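Local coordinates for protein Amy13K (Eubacterium rectale DSM 17629, PDB 6B3P) that binds maltooligosaccharides through two starch-binding modules of family CBM26, presumably so that a cell-surface alpha-amylase can hold on to starch in the human gut, at residues Y101-H106 and V180-T185. Residues are numbered along the deposited sequence; the frame is centred on the assembly and turned at random.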
ATOM      1  N   TYR A 101       6.487   1.250   8.834  1.00 33.97           N
ATOM      2  CA  TYR A 101       5.231   1.415   8.113  1.00 30.02           C
ATOM      3  C   TYR A 101       5.338   2.596   7.167  1.00 29.30           C
ATOM      4  O   TYR A 101       5.332   3.751   7.593  1.00 31.72           O
ATOM      5  CB  TYR A 101       4.073   1.600   9.088  1.00 28.01           C
ATOM      6  CG  TYR A 101       3.798   0.350   9.876  1.00 29.22           C
ATOM      7  CD1 TYR A 101       4.435   0.115  11.084  1.00 27.63           C
ATOM      8  CD2 TYR A 101       2.923  -0.614   9.396  1.00 31.42           C
ATOM      9  CE1 TYR A 101       4.197  -1.034  11.802  1.00 29.03           C
ATOM     10  CE2 TYR A 101       2.679  -1.770  10.105  1.00 26.38           C
ATOM     11  CZ  TYR A 101       3.321  -1.976  11.307  1.00 31.82           C
ATOM     12  OH  TYR A 101       3.080  -3.124  12.024  1.00 37.60           O
ATOM     13  N   VAL A 102       5.433   2.287   5.880  1.00 28.86           N
ATOM     14  CA  VAL A 102       5.657   3.292   4.849  1.00 31.83           C
ATOM     15  C   VAL A 102       4.387   3.501   4.042  1.00 36.83           C
ATOM     16  O   VAL A 102       3.999   2.650   3.239  1.00 33.25           O
ATOM     17  CB  VAL A 102       6.804   2.882   3.909  1.00 29.77           C
ATOM     18  CG1 VAL A 102       7.117   4.001   2.923  1.00 33.45           C
ATOM     19  CG2 VAL A 102       8.037   2.521   4.713  1.00 37.51           C
ATOM     20  N   THR A 103       3.747   4.645   4.261  1.00 29.17           N
ATOM     21  CA  THR A 103       2.487   4.963   3.606  1.00 29.38           C
ATOM     22  C   THR A 103       2.720   5.970   2.486  1.00 31.36           C
ATOM     23  O   THR A 103       3.188   7.083   2.722  1.00 32.82           O
ATOM     24  CB  THR A 103       1.463   5.523   4.609  1.00 30.23           C
ATOM     25  OG1 THR A 103       1.337   4.619   5.717  1.00 31.77           O
ATOM     26  CG2 THR A 103       0.102   5.696   3.952  1.00 27.95           C
ATOM     27  N   THR A 104       2.396   5.554   1.265  1.00 31.31           N
ATOM     28  CA  THR A 104       2.570   6.386   0.080  1.00 31.85           C
ATOM     29  C   THR A 104       1.219   6.881  -0.414  1.00 33.35           C
ATOM     30  O   THR A 104       0.304   6.088  -0.628  1.00 32.65           O
ATOM     31  CB  THR A 104       3.274   5.612  -1.053  1.00 39.48           C
ATOM     32  OG1 THR A 104       4.519   5.090  -0.572  1.00 32.39           O
ATOM     33  CG2 THR A 104       3.529   6.515  -2.261  1.00 38.27           C
ATOM     34  N   ILE A 105       1.097   8.193  -0.591  1.00 36.06           N
ATOM     35  CA  ILE A 105      -0.154   8.790  -1.050  1.00 39.46           C
ATOM     36  C   ILE A 105       0.081   9.645  -2.290  1.00 34.22           C
ATOM     37  O   ILE A 105       0.886  10.578  -2.273  1.00 36.93           O
ATOM     38  CB  ILE A 105      -0.806   9.648   0.051  1.00 36.18           C
ATOM     39  CG1 ILE A 105      -0.955   8.839   1.341  1.00 34.50           C
ATOM     40  CG2 ILE A 105      -2.173  10.149  -0.407  1.00 37.37           C
ATOM     41  CD1 ILE A 105      -1.304   9.670   2.562  1.00 36.16           C
ATOM     42  N   HIS A 106      -0.632   9.309  -3.362  1.00 32.73           N
ATOM     43  CA  HIS A 106      -0.542  10.031  -4.625  1.00 39.71           C
ATOM     44  C   HIS A 106      -1.717  10.990  -4.773  1.00 37.53           C
ATOM     45  O   HIS A 106      -2.866  10.602  -4.561  1.00 36.79           O
ATOM     46  CB  HIS A 106      -0.523   9.056  -5.805  1.00 41.51           C
ATOM     47  CG  HIS A 106       0.519   7.987  -5.692  1.00 45.48           C
ATOM     48  ND1 HIS A 106       1.870   8.255  -5.746  1.00 40.04           N
ATOM     49  CD2 HIS A 106       0.409   6.646  -5.539  1.00 36.27           C
ATOM     50  CE1 HIS A 106       2.547   7.127  -5.627  1.00 43.59           C
ATOM     51  NE2 HIS A 106       1.683   6.135  -5.500  1.00 40.46           N
ATOM     52  N   VAL A 180      -6.451   8.435   6.597  1.00 30.72           N
ATOM     53  CA  VAL A 180      -5.614   7.336   6.133  1.00 30.23           C
ATOM     54  C   VAL A 180      -5.641   6.166   7.109  1.00 29.12           C
ATOM     55  O   VAL A 180      -5.181   6.283   8.245  1.00 29.69           O
ATOM     56  CB  VAL A 180      -4.151   7.799   5.929  1.00 30.94           C
ATOM     57  CG1 VAL A 180      -3.263   6.642   5.467  1.00 29.20           C
ATOM     58  CG2 VAL A 180      -4.095   8.949   4.932  1.00 32.88           C
ATOM     59  N   SER A 181      -6.194   5.045   6.656  1.00 32.68           N
ATOM     60  CA  SER A 181      -6.102   3.790   7.392  1.00 29.26           C
ATOM     61  C   SER A 181      -4.867   3.022   6.940  1.00 30.15           C
ATOM     62  O   SER A 181      -4.789   2.579   5.794  1.00 30.21           O
ATOM     63  CB  SER A 181      -7.356   2.938   7.188  1.00 29.99           C
ATOM     64  OG  SER A 181      -8.500   3.570   7.737  1.00 47.37           O
ATOM     65  N   VAL A 182      -3.900   2.876   7.839  1.00 31.81           N
ATOM     66  CA  VAL A 182      -2.695   2.104   7.551  1.00 24.15           C
ATOM     67  C   VAL A 182      -3.001   0.623   7.751  1.00 25.63           C
ATOM     68  O   VAL A 182      -3.209   0.169   8.875  1.00 32.53           O
ATOM     69  CB  VAL A 182      -1.511   2.537   8.447  1.00 26.90           C
ATOM     70  CG1 VAL A 182      -0.255   1.747   8.098  1.00 31.68           C
ATOM     71  CG2 VAL A 182      -1.255   4.036   8.298  1.00 29.16           C
ATOM     72  N   THR A 183      -3.031  -0.119   6.646  1.00 24.30           N
ATOM     73  CA  THR A 183      -3.441  -1.520   6.650  1.00 26.37           C
ATOM     74  C   THR A 183      -2.262  -2.472   6.467  1.00 27.96           C
ATOM     75  O   THR A 183      -2.432  -3.691   6.493  1.00 27.03           O
ATOM     76  CB  THR A 183      -4.475  -1.789   5.539  1.00 25.78           C
ATOM     77  OG1 THR A 183      -3.948  -1.352   4.279  1.00 29.76           O
ATOM     78  CG2 THR A 183      -5.773  -1.047   5.832  1.00 35.35           C
ATOM     79  N   SER A 184      -1.068  -1.917   6.283  1.00 26.75           N
ATOM     80  CA  SER A 184       0.130  -2.727   6.097  1.00 24.30           C
ATOM     81  C   SER A 184       1.376  -1.853   6.149  1.00 30.82           C
ATOM     82  O   SER A 184       1.279  -0.630   6.246  1.00 26.72           O
ATOM     83  CB  SER A 184       0.075  -3.471   4.764  1.00 27.52           C
ATOM     84  OG  SER A 184       0.420  -2.613   3.691  1.00 28.91           O
ATOM     85  N   THR A 185       2.544  -2.485   6.074  1.00 25.90           N
ATOM     86  CA  THR A 185       3.813  -1.765   6.102  1.00 25.72           C
ATOM     87  C   THR A 185       4.096  -1.019   4.795  1.00 24.64           C
ATOM     88  O   THR A 185       5.049  -0.243   4.713  1.00 27.81           O
ATOM     89  CB  THR A 185       4.989  -2.721   6.387  1.00 27.61           C
ATOM     90  OG1 THR A 185       4.961  -3.811   5.457  1.00 25.71           O
ATOM     91  CG2 THR A 185       4.905  -3.269   7.802  1.00 23.64           C
TER
HETATM   92  O   HOH W   1       2.184   1.735   5.235  1.00 29.37           O
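The strand that holds Tyr101 to His106 and the chain from Val180 to Thr185 run 134° apart, wide at Val180 and closing to 4.0 Å between the CA atoms of Tyr101 and Thr185. One direct hydrogen bond pins that close end: Val102 N donates to Thr185 O at 2.8 Å, nearly straight at 166°, although the N-H arrives well above the carbonyl plane. With CG anti to its own carbonyl carbon, Tyr101 brings its ring across Thr185, whose methyl CG2 sits over one face in a CH-pi contact, 4.0 Å from the ring centroid. Ser184 O meets the same ring at its edge, in plane, 3.6 Å from CD2. An alanine in place of Tyr101 would remove the ring and would probably leave the Thr185 methyl and the Ser184 carbonyl less well covered. Further along, a water bridges the segments, donating to Ser184 O and hydrogen-bonded to Thr103 OG1; Thr187 OG1 is a second partner of that carbonyl. Thr103 has its two branches divided between two valines, OG1 lying 3.7 Å from Val182 CG2 while the methyl CG2 meets Val180 CG1 tip to tip. The other Val180 methyl, CG2, reaches Ile105 CD1, 3.7 Å away. These apolar tips belong to the interior of the second starch-binding module, a beta-sandwich in which strand 101-108 pairs with 150-157 and 188-192; Ile105 packs on Cys165 and Phe167, and Val180 and Val182 on Phe163, all of strand 163-168 in the facing sheet. The chain past Val180 leaves strand 178-180 at the edge of that sheet and crosses to strand 188-192, and Glu84 and Trp86 of strand 82-87, in the first module's sheet, touch Thr185, Glu84 by a hydrogen bond to its hydroxyl, where the two modules meet.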